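PDB 4XDN: MAU2 chromatid cohesion factor homolog from Saccharomyces cerevisiae, which forms a complex with Scc2 that is required to bring cohesin onto chromosomes, and so serves sister chromatid cohesion. Local coordinates for residues F216-Y221 with E234-E239; R194-S199 with V222-N227; Q238-T243 with A254-L259; E128-E133 with S177-V182. All coordinates share one frame; numbering follows the deposited sequence.

How the contacts relate
All four contacts join helices in the first half of a chain built mostly of helices. Contact 4 comes first along the chain, pairing helix 126-144 with helix 170-189, its centre about 22 Å from that of contact 1. Contacts 1 and 2 share helix 212-228, met by helix 234-241 in one and helix 193-206 in the other; their segments alternate along the chain and their centres lie about 10 Å apart. Contact 3 carries on along helix 234-241, some 8 Å from contact 1 between centres, to reach helix 250-266. Contacts 1, 2 and 3 touch one another, and contact 4 meets contact 1 through Tyr181. Residues of every contact also approach the second protein chain, consistent with holding a partner such as Scc2.

Contact 1: residues F216-Y221 with E234-E239; sequences FLNLCY and EDALQE
Asn218 and Ala236 mark the nearest approach of the two backbones, their CA atoms 6.6 Å apart. The short axes of 216-221 and 234-239 come within 9.9 Å and run at 126° between their N-to-C directions, a steeply inclined, roughly opposed pair. So close a pass suits alanine, whose lone methyl lets the neighbouring helix settle near its backbone. Asn218 has CG trans to the main-chain N (chi1 -177°), which carries its amide across the gap. Asn218 ND2 makes a weak but fairly straight hydrogen bond of 3.3 Å to Ala236 O, while Asn218 OD1 lies 3.8 Å from Ala236 CB. Asparagine fits because it is short enough to enter the gap and polar enough to use a main-chain carbonyl inside it. On the next turn Glu239 lends its aliphatic part: its CG is 3.5 Å from Asn218 CG and its CB is 3.5 Å from Asn218 ND2. The Glu239 chain then bends away, its carboxylate plane turned 76° from that of the amide. Tyr221 closes the other flank, setting CE2 4.0 Å from Ala236 CB. The Tyr221 ring goes on to stack with Phe200 and touch Leu204, both of helix 193-206, and meets Pro233 just before helix 234-241. From another side of helix 212-228, Leu219 reaches Trp255 and Leu259 of helix 250-266, which leaves this pair packed between the preceding and following helices.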
# COMPACT_ATOMS: atom_id res chain seq x y z
N PHE A 216 14.15 0.59 -13.37
CA PHE A 216 13.22 -0.38 -12.81
C PHE A 216 13.49 -0.59 -11.33
O PHE A 216 12.58 -0.56 -10.51
CB PHE A 216 13.31 -1.71 -13.55
CG PHE A 216 12.72 -2.86 -12.79
CD1 PHE A 216 11.35 -2.97 -12.63
CD2 PHE A 216 13.53 -3.82 -12.21
CE1 PHE A 216 10.80 -4.02 -11.91
CE2 PHE A 216 12.99 -4.87 -11.50
CZ PHE A 216 11.62 -4.97 -11.35
N LEU A 217 14.76 -0.82 -10.99
CA LEU A 217 15.15 -1.05 -9.61
C LEU A 217 14.85 0.16 -8.74
O LEU A 217 14.49 0.02 -7.57
CB LEU A 217 16.64 -1.39 -9.52
CG LEU A 217 17.06 -2.71 -10.16
CD1 LEU A 217 18.57 -2.77 -10.27
CD2 LEU A 217 16.52 -3.89 -9.37
N ASN A 218 15.01 1.34 -9.31
CA ASN A 218 14.75 2.57 -8.57
C ASN A 218 13.26 2.72 -8.27
O ASN A 218 12.88 3.27 -7.24
CB ASN A 218 15.26 3.78 -9.35
CG ASN A 218 15.09 5.07 -8.59
OD1 ASN A 218 15.78 5.32 -7.60
ND2 ASN A 218 14.15 5.91 -9.04
N LEU A 219 12.42 2.23 -9.18
CA LEU A 219 10.98 2.23 -8.97
C LEU A 219 10.63 1.28 -7.83
O LEU A 219 9.78 1.59 -7.00
CB LEU A 219 10.24 1.83 -10.25
CG LEU A 219 10.26 2.86 -11.38
CD1 LEU A 219 9.82 2.22 -12.69
CD2 LEU A 219 9.37 4.04 -11.03
N CYS A 220 11.28 0.12 -7.80
CA CYS A 220 11.11 -0.83 -6.70
C CYS A 220 11.49 -0.15 -5.39
O CYS A 220 10.82 -0.32 -4.37
CB CYS A 220 11.96 -2.09 -6.91
SG CYS A 220 11.52 -3.12 -8.33
N TYR A 221 12.57 0.62 -5.44
CA TYR A 221 13.09 1.31 -4.27
C TYR A 221 12.07 2.32 -3.75
O TYR A 221 11.68 2.28 -2.58
CB TYR A 221 14.40 2.02 -4.62
CG TYR A 221 15.13 2.63 -3.44
CD1 TYR A 221 14.94 2.17 -2.15
CD2 TYR A 221 16.03 3.68 -3.64
CE1 TYR A 221 15.62 2.74 -1.08
CE2 TYR A 221 16.70 4.25 -2.58
CZ TYR A 221 16.50 3.77 -1.31
OH TYR A 221 17.17 4.34 -0.25
N GLU A 234 17.02 12.16 -1.94
CA GLU A 234 16.94 13.08 -3.07
C GLU A 234 17.35 12.42 -4.38
O GLU A 234 16.72 12.64 -5.41
CB GLU A 234 17.83 14.31 -2.80
CG GLU A 234 17.72 15.39 -3.87
CD GLU A 234 16.31 15.91 -4.04
OE1 GLU A 234 15.58 16.00 -3.03
OE2 GLU A 234 15.92 16.22 -5.19
N ASP A 235 18.41 11.62 -4.34
CA ASP A 235 18.92 10.99 -5.55
C ASP A 235 17.91 10.00 -6.14
O ASP A 235 17.78 9.90 -7.36
CB ASP A 235 20.25 10.28 -5.27
CG ASP A 235 20.16 9.31 -4.10
OD1 ASP A 235 19.48 9.63 -3.11
OD2 ASP A 235 20.79 8.23 -4.18
N ALA A 236 17.20 9.29 -5.27
CA ALA A 236 16.14 8.39 -5.72
C ALA A 236 15.00 9.18 -6.35
O ALA A 236 14.38 8.74 -7.32
CB ALA A 236 15.63 7.55 -4.56
N LEU A 237 14.73 10.35 -5.79
CA LEU A 237 13.68 11.23 -6.30
C LEU A 237 14.05 11.75 -7.68
O LEU A 237 13.22 11.74 -8.60
CB LEU A 237 13.46 12.41 -5.34
CG LEU A 237 12.03 12.66 -4.84
CD1 LEU A 237 11.47 11.45 -4.12
CD2 LEU A 237 12.02 13.87 -3.92
N GLN A 238 15.29 12.20 -7.84
CA GLN A 238 15.77 12.69 -9.12
C GLN A 238 15.84 11.55 -10.13
O GLN A 238 15.55 11.74 -11.32
CB GLN A 238 17.14 13.34 -8.98
CG GLN A 238 17.14 14.63 -8.16
CD GLN A 238 18.51 15.26 -8.06
OE1 GLN A 238 19.45 14.86 -8.76
NE2 GLN A 238 18.65 16.24 -7.18
N GLU A 239 16.22 10.37 -9.66
CA GLU A 239 16.29 9.19 -10.52
C GLU A 239 14.90 8.84 -11.03
O GLU A 239 14.73 8.44 -12.18
CB GLU A 239 16.90 8.01 -9.76
CG GLU A 239 17.28 6.83 -10.65
CD GLU A 239 18.48 7.13 -11.53
OE1 GLU A 239 19.33 7.95 -11.13
OE2 GLU A 239 18.57 6.54 -12.63

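Contact 2: residues R194-S199 with V222-N227; sequences RRVKTS and VNYLLN. With SO4 (sulfate ion), chain E.
The Tyr224 hydroxyl is hydrogen-bonded to His193 ND1, just ahead of 194-199, and Tyr224 OH also lies 3.7 Å from Val196 CB. Tyr224 has CG opposite its main-chain N (chi1 156°), which carries the ring toward Val196. There Val196 places CG1 over one face of the Tyr224 ring, a CH-pi contact 3.6 Å from the centroid. A leucine in place of Tyr224 has neither ring nor hydroxyl, and would probably leave Val196 CG1 less well packed and His193 ND1 without this partner. These helices belong to the alpha-helical array of the Scc4/Mau2 family and run nearly antiparallel here, at 158°. Between them the chemistry is mainly apolar. Lys197 sets its CG at the ring edge, and Lys197 CE comes within 4.4 Å of Leu225 CD2; its charged end has a cation-pi partner in Phe230. The main-chain N-H groups of Arg194 (weakly) and Arg195, in the helix's first turn, point at a sulfate ion, probably from the crystallisation liquor. Arg195 N gives a 2.9 Å hydrogen bond to sulfate O1, and Arg195 NH1 a bent one (132°) of 3.0 Å to sulfate O2. Arg194 lays one guanidinium face against sulfate O3. Amino-terminal helix ends with basic residues are apt anion sites.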
# COMPACT_ATOMS: atom_id res chain seq x y z
N ARG A 194 17.03 -1.30 7.39
CA ARG A 194 18.35 -0.69 7.23
C ARG A 194 19.15 -1.44 6.17
O ARG A 194 19.82 -0.82 5.34
CB ARG A 194 19.10 -0.66 8.56
CG ARG A 194 18.67 0.50 9.47
CD ARG A 194 18.27 0.04 10.87
NE ARG A 194 19.40 -0.06 11.78
CZ ARG A 194 19.29 -0.32 13.08
NH1 ARG A 194 18.10 -0.51 13.63
NH2 ARG A 194 20.38 -0.39 13.84
N ARG A 195 19.08 -2.77 6.19
CA ARG A 195 19.75 -3.57 5.17
C ARG A 195 19.16 -3.35 3.78
O ARG A 195 19.89 -3.35 2.79
CB ARG A 195 19.67 -5.06 5.51
CG ARG A 195 20.83 -5.59 6.35
CD ARG A 195 20.45 -5.80 7.81
NE ARG A 195 21.04 -7.01 8.36
CZ ARG A 195 20.55 -7.68 9.40
NH1 ARG A 195 19.45 -7.26 10.02
NH2 ARG A 195 21.16 -8.78 9.83
N VAL A 196 17.84 -3.17 3.71
CA VAL A 196 17.18 -2.95 2.42
C VAL A 196 17.74 -1.71 1.75
O VAL A 196 18.17 -1.75 0.60
CB VAL A 196 15.64 -2.81 2.58
CG1 VAL A 196 15.00 -2.34 1.27
CG2 VAL A 196 15.02 -4.12 3.03
N LYS A 197 17.75 -0.60 2.50
CA LYS A 197 18.24 0.68 1.99
C LYS A 197 19.70 0.58 1.57
O LYS A 197 20.10 1.10 0.53
CB LYS A 197 18.06 1.76 3.05
CG LYS A 197 16.61 1.99 3.45
CD LYS A 197 16.51 2.69 4.79
CE LYS A 197 15.06 2.87 5.21
NZ LYS A 197 14.95 3.36 6.61
N THR A 198 20.50 -0.09 2.40
CA THR A 198 21.91 -0.30 2.10
C THR A 198 22.08 -1.14 0.84
O THR A 198 22.94 -0.86 0.01
CB THR A 198 22.63 -1.00 3.28
OG1 THR A 198 22.66 -0.12 4.41
CG2 THR A 198 24.06 -1.39 2.91
N SER A 199 21.25 -2.17 0.71
CA SER A 199 21.35 -3.08 -0.43
C SER A 199 20.86 -2.40 -1.71
O SER A 199 21.46 -2.57 -2.77
CB SER A 199 20.55 -4.36 -0.18
OG SER A 199 21.07 -5.07 0.93
N VAL A 222 11.64 3.22 -4.63
CA VAL A 222 10.69 4.26 -4.25
C VAL A 222 9.40 3.66 -3.70
O VAL A 222 8.89 4.11 -2.67
CB VAL A 222 10.37 5.19 -5.44
CG1 VAL A 222 9.23 6.15 -5.10
CG2 VAL A 222 11.61 5.98 -5.84
N ASN A 223 8.89 2.63 -4.38
CA ASN A 223 7.65 1.99 -3.94
C ASN A 223 7.81 1.37 -2.56
O ASN A 223 6.92 1.48 -1.72
CB ASN A 223 7.21 0.92 -4.94
CG ASN A 223 5.70 0.79 -5.04
OD1 ASN A 223 5.16 0.46 -6.10
ND2 ASN A 223 5.00 1.06 -3.93
N TYR A 224 8.95 0.72 -2.32
CA TYR A 224 9.24 0.16 -1.00
C TYR A 224 9.22 1.25 0.07
O TYR A 224 8.63 1.06 1.14
CB TYR A 224 10.59 -0.55 -1.00
CG TYR A 224 11.21 -0.63 0.38
CD1 TYR A 224 10.81 -1.60 1.29
CD2 TYR A 224 12.20 0.27 0.77
CE1 TYR A 224 11.37 -1.67 2.55
CE2 TYR A 224 12.76 0.20 2.03
CZ TYR A 224 12.35 -0.77 2.92
OH TYR A 224 12.91 -0.83 4.17
N LEU A 225 9.86 2.37 -0.22
CA LEU A 225 9.94 3.47 0.74
C LEU A 225 8.56 4.05 1.03
O LEU A 225 8.24 4.36 2.17
CB LEU A 225 10.88 4.57 0.22
CG LEU A 225 12.36 4.19 0.10
CD1 LEU A 225 13.12 5.26 -0.65
CD2 LEU A 225 12.99 3.96 1.47
N LEU A 226 7.75 4.19 -0.02
CA LEU A 226 6.39 4.71 0.14
C LEU A 226 5.52 3.75 0.95
O LEU A 226 4.70 4.18 1.76
CB LEU A 226 5.76 4.96 -1.23
CG LEU A 226 6.24 6.21 -1.97
CD1 LEU A 226 5.74 6.19 -3.41
CD2 LEU A 226 5.78 7.48 -1.27
N ASN A 227 5.70 2.45 0.72
CA ASN A 227 4.97 1.43 1.48
C ASN A 227 5.27 1.52 2.97
O ASN A 227 4.40 1.22 3.79
CB ASN A 227 5.32 0.03 0.97
CG ASN A 227 4.89 -0.20 -0.47
OD1 ASN A 227 4.06 0.53 -1.00
ND2 ASN A 227 5.47 -1.22 -1.10
S SO4 E . 17.80 -3.82 10.14
O1 SO4 E . 18.18 -3.89 8.73
O2 SO4 E . 17.41 -5.14 10.61
O3 SO4 E . 18.95 -3.35 10.91
O4 SO4 E . 16.68 -2.90 10.30

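Contact 3: residues Q238-T243 with A254-L259; sequences QELRST and AWKLAL
Lys256 spans the gap to Leu240 with its whole side chain, starting from a CB that points toward 238-243. The torsion about CA-CB (chi1 176°) puts Lys256 CG on the far side from the main-chain N, where it lies 3.6 Å from Leu240 CD1; the leucine's branched end gives this methylene an apolar surface. A bend at the next torsion brings Lys256 CD alongside the threonine, 4.1 Å from Thr243 CB. Lys256 CE then comes to rest 3.1 Å from Leu240 O, near the carboxyl end of helix 234-241. Beyond it, Lys256 NZ donates to a water at 2.7 Å, and this water donates in turn to Arg241 O at 2.9 Å, so the ammonium reaches the carbonyl through one water. The charge also has a salt-bridge partner in Glu260, one turn further along its own helix 250-266. A lysine suits this place because its methylenes pack against leucine and threonine while its tip stays polar. Carbonyl oxygens gathered at a helix's carboxyl end, together with the Glu260 carboxylate, would probably stabilise the positive charge of Lys256.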
# COMPACT_ATOMS: atom_id res chain seq x y z
N GLN A 238 15.29 12.20 -7.84
CA GLN A 238 15.77 12.69 -9.12
C GLN A 238 15.84 11.55 -10.13
O GLN A 238 15.55 11.74 -11.32
CB GLN A 238 17.14 13.34 -8.98
CG GLN A 238 17.14 14.63 -8.16
CD GLN A 238 18.51 15.26 -8.06
OE1 GLN A 238 19.45 14.86 -8.76
NE2 GLN A 238 18.65 16.24 -7.18
N GLU A 239 16.22 10.37 -9.66
CA GLU A 239 16.29 9.19 -10.52
C GLU A 239 14.90 8.84 -11.03
O GLU A 239 14.73 8.44 -12.18
CB GLU A 239 16.90 8.01 -9.76
CG GLU A 239 17.28 6.83 -10.65
CD GLU A 239 18.48 7.13 -11.53
OE1 GLU A 239 19.33 7.95 -11.13
OE2 GLU A 239 18.57 6.54 -12.63
N LEU A 240 13.90 9.00 -10.16
CA LEU A 240 12.51 8.74 -10.53
C LEU A 240 12.04 9.72 -11.60
O LEU A 240 11.41 9.33 -12.57
CB LEU A 240 11.61 8.84 -9.29
CG LEU A 240 10.10 8.73 -9.50
CD1 LEU A 240 9.70 7.35 -10.01
CD2 LEU A 240 9.36 9.06 -8.21
N ARG A 241 12.36 11.00 -11.41
CA ARG A 241 11.91 12.04 -12.34
C ARG A 241 12.60 11.92 -13.70
O ARG A 241 12.03 12.29 -14.72
CB ARG A 241 12.16 13.43 -11.74
CG ARG A 241 11.25 13.76 -10.55
CD ARG A 241 11.31 15.23 -10.18
NE ARG A 241 12.54 15.58 -9.46
CZ ARG A 241 12.65 15.64 -8.13
NH1 ARG A 241 11.61 15.36 -7.35
NH2 ARG A 241 13.81 15.96 -7.58
N SER A 242 13.83 11.41 -13.70
CA SER A 242 14.61 11.30 -14.94
C SER A 242 14.24 10.07 -15.76
O SER A 242 14.70 9.92 -16.89
CB SER A 242 16.11 11.27 -14.62
OG SER A 242 16.46 10.07 -13.97
N THR A 243 13.41 9.19 -15.19
CA THR A 243 12.98 7.97 -15.87
C THR A 243 12.39 8.28 -17.24
O THR A 243 11.41 9.02 -17.35
CB THR A 243 11.95 7.20 -15.03
OG1 THR A 243 12.51 6.91 -13.74
CG2 THR A 243 11.56 5.89 -15.71
N ALA A 254 4.20 3.98 -16.63
CA ALA A 254 2.91 4.13 -15.95
C ALA A 254 3.11 3.96 -14.45
O ALA A 254 2.46 4.62 -13.64
CB ALA A 254 1.90 3.12 -16.48
N TRP A 255 4.02 3.06 -14.09
CA TRP A 255 4.36 2.81 -12.69
C TRP A 255 5.06 4.02 -12.11
O TRP A 255 4.82 4.40 -10.96
CB TRP A 255 5.24 1.56 -12.58
CG TRP A 255 5.48 1.09 -11.18
CD1 TRP A 255 4.81 1.46 -10.06
CD2 TRP A 255 6.48 0.14 -10.77
NE1 TRP A 255 5.33 0.80 -8.96
CE2 TRP A 255 6.36 -0.01 -9.37
CE3 TRP A 255 7.47 -0.59 -11.44
CZ2 TRP A 255 7.18 -0.86 -8.64
CZ3 TRP A 255 8.29 -1.43 -10.70
CH2 TRP A 255 8.13 -1.56 -9.32
N LYS A 256 5.94 4.63 -12.90
CA LYS A 256 6.62 5.85 -12.49
C LYS A 256 5.60 6.94 -12.19
O LYS A 256 5.66 7.58 -11.14
CB LYS A 256 7.60 6.31 -13.58
CG LYS A 256 8.29 7.64 -13.30
CD LYS A 256 8.10 8.60 -14.47
CE LYS A 256 8.82 9.92 -14.23
NZ LYS A 256 8.02 11.09 -14.70
N LEU A 257 4.67 7.14 -13.11
CA LEU A 257 3.64 8.17 -12.96
C LEU A 257 2.76 7.89 -11.74
O LEU A 257 2.41 8.82 -11.01
CB LEU A 257 2.79 8.25 -14.22
CG LEU A 257 3.51 8.74 -15.48
CD1 LEU A 257 2.61 8.58 -16.70
CD2 LEU A 257 3.96 10.18 -15.33
N ALA A 258 2.42 6.63 -11.53
CA ALA A 258 1.60 6.25 -10.38
C ALA A 258 2.32 6.58 -9.08
O ALA A 258 1.72 7.11 -8.15
CB ALA A 258 1.27 4.77 -10.43
N LEU A 259 3.61 6.28 -9.03
CA LEU A 259 4.39 6.52 -7.83
C LEU A 259 4.52 8.01 -7.55
O LEU A 259 4.54 8.43 -6.40
CB LEU A 259 5.77 5.87 -7.94
CG LEU A 259 5.80 4.35 -7.89
CD1 LEU A 259 7.23 3.85 -8.05
CD2 LEU A 259 5.19 3.82 -6.61
O HOH W 1 9.39 13.44 -14.81

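Contact 4: residues E128-E133 with S177-V182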
# COMPACT_ATOMS: atom_id res chain seq x y z
N GLU A 128 20.29 -22.25 -17.55
CA GLU A 128 19.52 -23.20 -16.76
C GLU A 128 19.91 -23.15 -15.28
O GLU A 128 19.05 -23.17 -14.40
CB GLU A 128 19.70 -24.62 -17.30
CG GLU A 128 19.03 -24.88 -18.65
CD GLU A 128 19.81 -24.31 -19.83
OE1 GLU A 128 20.91 -23.75 -19.62
OE2 GLU A 128 19.31 -24.42 -20.97
N ILE A 129 21.21 -23.08 -15.01
CA ILE A 129 21.70 -23.04 -13.64
C ILE A 129 21.21 -21.79 -12.92
O ILE A 129 20.79 -21.85 -11.77
CB ILE A 129 23.25 -23.10 -13.60
CG1 ILE A 129 23.73 -24.48 -14.05
CG2 ILE A 129 23.78 -22.80 -12.20
CD1 ILE A 129 25.20 -24.56 -14.36
N MET A 130 21.24 -20.66 -13.61
CA MET A 130 20.82 -19.40 -13.02
C MET A 130 19.32 -19.41 -12.74
O MET A 130 18.86 -18.77 -11.79
CB MET A 130 21.18 -18.22 -13.92
CG MET A 130 22.67 -18.02 -14.10
SD MET A 130 23.61 -18.24 -12.58
CE MET A 130 23.77 -16.56 -12.06
N ARG A 131 18.56 -20.12 -13.57
CA ARG A 131 17.12 -20.22 -13.35
C ARG A 131 16.85 -21.11 -12.14
O ARG A 131 15.91 -20.87 -11.38
CB ARG A 131 16.40 -20.75 -14.59
CG ARG A 131 14.89 -20.63 -14.47
CD ARG A 131 14.18 -20.73 -15.81
NE ARG A 131 12.84 -20.15 -15.72
CZ ARG A 131 11.81 -20.75 -15.12
NH1 ARG A 131 11.96 -21.94 -14.56
NH2 ARG A 131 10.63 -20.15 -15.07
N CYS A 132 17.67 -22.15 -11.97
CA CYS A 132 17.58 -22.99 -10.78
C CYS A 132 17.77 -22.14 -9.53
O CYS A 132 17.05 -22.29 -8.55
CB CYS A 132 18.63 -24.11 -10.81
SG CYS A 132 18.29 -25.47 -11.97
N GLU A 133 18.74 -21.23 -9.58
CA GLU A 133 19.04 -20.36 -8.45
C GLU A 133 17.91 -19.36 -8.21
O GLU A 133 17.59 -19.03 -7.06
CB GLU A 133 20.35 -19.61 -8.67
CG GLU A 133 21.60 -20.50 -8.69
CD GLU A 133 21.87 -21.18 -7.36
OE1 GLU A 133 21.42 -20.67 -6.31
OE2 GLU A 133 22.53 -22.23 -7.36
N SER A 177 23.82 -8.96 -10.55
CA SER A 177 22.94 -7.83 -10.31
C SER A 177 21.50 -8.29 -10.07
O SER A 177 20.80 -7.76 -9.21
CB SER A 177 23.00 -6.86 -11.49
OG SER A 177 22.20 -5.71 -11.28
N VAL A 178 21.06 -9.27 -10.85
CA VAL A 178 19.73 -9.84 -10.69
C VAL A 178 19.58 -10.43 -9.29
O VAL A 178 18.55 -10.25 -8.65
CB VAL A 178 19.45 -10.93 -11.76
CG1 VAL A 178 18.16 -11.70 -11.47
CG2 VAL A 178 19.38 -10.30 -13.14
N PHE A 179 20.60 -11.13 -8.82
CA PHE A 179 20.50 -11.80 -7.53
C PHE A 179 20.76 -10.86 -6.36
O PHE A 179 20.36 -11.13 -5.23
CB PHE A 179 21.44 -13.00 -7.49
CG PHE A 179 20.92 -14.18 -8.25
CD1 PHE A 179 19.94 -14.99 -7.70
CD2 PHE A 179 21.37 -14.46 -9.53
CE1 PHE A 179 19.43 -16.06 -8.40
CE2 PHE A 179 20.87 -15.54 -10.23
CZ PHE A 179 19.90 -16.34 -9.67
N GLN A 180 21.42 -9.73 -6.63
CA GLN A 180 21.48 -8.66 -5.64
C GLN A 180 20.06 -8.16 -5.40
O GLN A 180 19.67 -7.91 -4.27
CB GLN A 180 22.39 -7.53 -6.11
CG GLN A 180 23.86 -7.75 -5.84
CD GLN A 180 24.71 -6.55 -6.20
OE1 GLN A 180 25.15 -6.41 -7.35
NE2 GLN A 180 24.95 -5.67 -5.23
N TYR A 181 19.31 -8.03 -6.49
CA TYR A 181 17.92 -7.59 -6.42
C TYR A 181 17.05 -8.62 -5.69
O TYR A 181 16.14 -8.25 -4.95
CB TYR A 181 17.38 -7.34 -7.83
CG TYR A 181 15.88 -7.45 -7.95
CD1 TYR A 181 15.05 -6.40 -7.58
CD2 TYR A 181 15.29 -8.61 -8.45
CE1 TYR A 181 13.68 -6.50 -7.70
CE2 TYR A 181 13.92 -8.72 -8.57
CZ TYR A 181 13.12 -7.66 -8.19
OH TYR A 181 11.75 -7.77 -8.31
N VAL A 182 17.34 -9.90 -5.90
CA VAL A 182 16.64 -10.96 -5.18
C VAL A 182 16.91 -10.82 -3.69
O VAL A 182 16.00 -10.93 -2.88
CB VAL A 182 17.08 -12.36 -5.67
CG1 VAL A 182 16.54 -13.46 -4.75
CG2 VAL A 182 16.61 -12.59 -7.10
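Helices 126-144 and 170-189 are next-but-one neighbours in the helical array of this cohesin-loading subunit, with helix 147-165 between them in sequence. Between 128-133 and 177-182 the contact is carried on one side by the Phe179 ring. Phe179 has its CB directed toward 128-133, and the nearest CA atoms, those of Glu133 and Phe179, are still 8.7 Å apart, a distance that a long aromatic side chain can span. The ring comes in with its far end leading. Phe179 CZ lies 3.4 Å from Met130 O, which sits at the ring edge and in its plane, where the partly positive ring hydrogens face the carbonyl oxygen. From an oblique direction Glu133 brings its CB to 3.4 Å from Phe179 CZ, and main-chain carbon Glu133 C is 3.6 Å from Phe179 CE1. Met130 closes a further side: bent at its second and third torsions (chi2 -42°), its chain folds round so that methyl CE rests 3.6 Å from Phe179 CE2. Methionine's flexibility suits it to follow the ring's outline. Cutting Phe179 back to an alanine removes the ring, which would probably open a gap and leave the Met130 methyl and Glu133 CB without a packing partner. Glu133 contributes here through its aliphatic base, since its carboxylate turns away to a salt bridge with Lys113 of helix 102-119. Leu160 and Val161 of helix 147-165 and Leu137 of helix 126-144 also pack against the ring, while Met164 of helix 147-165 packs on Met130.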